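Local coordinates for putative gamma-glutamylcyclotransferase YkqA (PDB 2QIK), which probably acts as a gamma-glutamylcyclotransferase, a member of the family that releases 5-oxoproline from gamma-glutamyl compounds, though its own substrate is not established, at residues Q248-I251 against E252-A255. Numbering follows the deposited sequence.
Sequences QIEI and ERGA
Arg253 reaches back along its helix until its guanidinium lies across the flanks of Ile249 and Glu250, one turn earlier. The chain bends at its third torsion (chi3 -61°), which carries one face of the flat group over Ile249 O and Glu250 CA. At its two ends NH1 comes to 3.9 Å from Ile249 CG2, and NH2 to 3.8 Å from Glu250 CG. The Glu250 carboxylate is turned only 26° from the guanidinium plane, yet its OE2 stays 5.4 Å from Arg253 NH2, so any attraction acts at a distance; the salt bridge of NH2 goes instead to Asp138. These two contacts, i to i+4 with Ile249 and i to i+3 with Glu250, are those of an alpha-helix, here helix 245-258, which packs against helix 261-273 in the C-terminal, AIG2-like part of the chain. Four successive main-chain hydrogen bonds, each from the N-H of residue i+4 to the carbonyl of residue i, fix the spacing, among them Arg253 N to Ile249 O at 3.0 Å and Gly254 N to Glu250 O, also 3.0 Å. On another side of the helix, Glu252 runs back extended beside Gln248, its CG 3.3 Å from Gln248 O, with the carboxylate and amide planes 67° apart. The Glu252 side chain also touches Lys268 and Met271 of helix 261-273. The Ile251 side chain touches Leu267 of that helix, while Ala255 CB rests 3.4 Å from Ile251 O.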
ATOM      1  N   GLN A 248       2.652  10.665  19.115  1.00 13.58           N
ATOM      2  CA  GLN A 248       2.129   9.509  19.784  1.00 12.09           C
ATOM      3  C   GLN A 248       0.783   9.783  20.424  1.00 14.01           C
ATOM      4  O   GLN A 248      -0.149   8.961  20.386  1.00 13.14           O
ATOM      5  CB  GLN A 248       3.092   9.013  20.850  1.00 13.00           C
ATOM      6  CG  GLN A 248       2.525   7.881  21.659  1.00 13.95           C
ATOM      7  CD  GLN A 248       3.507   7.096  22.554  1.00 14.04           C
ATOM      8  OE1 GLN A 248       3.068   6.313  23.477  1.00 17.54           O
ATOM      9  NE2 GLN A 248       4.753   7.243  22.278  1.00 13.59           N
ATOM     10  N   ILE A 249       0.639  10.989  20.979  1.00 15.43           N
ATOM     11  CA  ILE A 249      -0.663  11.298  21.561  1.00 16.94           C
ATOM     12  C   ILE A 249      -1.781  11.308  20.535  1.00 16.07           C
ATOM     13  O   ILE A 249      -2.894  10.908  20.827  1.00 14.68           O
ATOM     14  CB  ILE A 249      -0.575  12.615  22.359  1.00 17.92           C
ATOM     15  CG1 ILE A 249       0.348  12.495  23.586  1.00 21.29           C
ATOM     16  CG2 ILE A 249      -1.977  13.059  22.844  1.00 20.49           C
ATOM     17  CD1 ILE A 249       0.784  13.861  24.184  1.00 23.30           C
ATOM     18  N   GLU A 250      -1.518  11.791  19.320  1.00 15.23           N
ATOM     19  CA  GLU A 250      -2.540  11.755  18.240  1.00 14.87           C
ATOM     20  C   GLU A 250      -2.973  10.334  17.968  1.00 12.30           C
ATOM     21  O   GLU A 250      -4.162  10.038  17.891  1.00 13.67           O
ATOM     22  CB  GLU A 250      -1.993  12.401  16.990  1.00 15.13           C
ATOM     23  CG  GLU A 250      -1.758  13.876  17.131  1.00 17.39           C
ATOM     24  CD  GLU A 250      -1.003  14.467  15.964  1.00 19.65           C
ATOM     25  OE1 GLU A 250       0.103  14.981  16.235  1.00 29.43           O
ATOM     26  OE2 GLU A 250      -1.484  14.559  14.823  1.00 21.88           O
ATOM     27  N   ILE A 251      -1.992   9.422  17.864  1.00 12.00           N
ATOM     28  CA  ILE A 251      -2.304   8.016  17.616  1.00 12.07           C
ATOM     29  C   ILE A 251      -3.147   7.436  18.717  1.00 12.07           C
ATOM     30  O   ILE A 251      -4.139   6.742  18.519  1.00 13.15           O
ATOM     31  CB  ILE A 251      -1.035   7.182  17.412  1.00 11.85           C
ATOM     32  CG1 ILE A 251      -0.358   7.645  16.167  1.00 12.05           C
ATOM     33  CG2 ILE A 251      -1.336   5.701  17.362  1.00 13.32           C
ATOM     34  CD1 ILE A 251       0.938   6.945  15.853  1.00 13.73           C
ATOM     35  N   GLU A 252      -2.764   7.765  19.936  1.00 12.22           N
ATOM     36  CA  GLU A 252      -3.481   7.232  21.071  1.00 13.19           C
ATOM     37  C   GLU A 252      -4.903   7.708  21.102  1.00 13.50           C
ATOM     38  O   GLU A 252      -5.806   6.919  21.379  1.00 14.08           O
ATOM     39  CB  GLU A 252      -2.759   7.574  22.392  1.00 14.94           C
ATOM     40  CG  GLU A 252      -1.441   6.861  22.570  1.00 15.51           C
ATOM     41  CD  GLU A 252      -0.825   7.066  23.905  1.00 18.27           C
ATOM     42  OE1 GLU A 252       0.209   6.457  24.138  1.00 20.65           O
ATOM     43  OE2 GLU A 252      -1.395   7.787  24.728  1.00 24.97           O
ATOM     44  N   ARG A 253      -5.160   8.973  20.822  1.00 13.13           N
ATOM     45  CA  ARG A 253      -6.533   9.500  20.855  1.00 14.74           C
ATOM     46  C   ARG A 253      -7.370   8.815  19.780  1.00 15.08           C
ATOM     47  O   ARG A 253      -8.514   8.432  20.021  1.00 16.10           O
ATOM     48  CB  ARG A 253      -6.505  11.010  20.619  1.00 16.62           C
ATOM     49  CG  ARG A 253      -6.161  11.931  21.744  1.00 19.86           C
ATOM     50  CD  ARG A 253      -6.697  13.372  21.465  1.00 21.78           C
ATOM     51  NE  ARG A 253      -6.103  13.945  20.249  1.00 22.42           N
ATOM     52  CZ  ARG A 253      -5.190  14.896  20.255  1.00 23.40           C
ATOM     53  NH1 ARG A 253      -4.763  15.438  21.428  1.00 26.33           N
ATOM     54  NH2 ARG A 253      -4.681  15.365  19.121  1.00 25.24           N
ATOM     55  N   GLY A 254      -6.780   8.662  18.569  1.00 13.39           N
ATOM     56  CA  GLY A 254      -7.545   8.033  17.483  1.00 13.68           C
ATOM     57  C   GLY A 254      -7.790   6.575  17.778  1.00 12.86           C
ATOM     58  O   GLY A 254      -8.891   6.062  17.539  1.00 13.61           O
ATOM     59  N   ALA A 255      -6.817   5.875  18.349  1.00 12.71           N
ATOM     60  CA  ALA A 255      -7.015   4.447  18.659  1.00 12.90           C
ATOM     61  C   ALA A 255      -8.061   4.263  19.749  1.00 13.73           C
ATOM     62  O   ALA A 255      -8.905   3.399  19.654  1.00 14.98           O
ATOM     63  CB  ALA A 255      -5.721   3.830  19.098  1.00 13.67           C
TER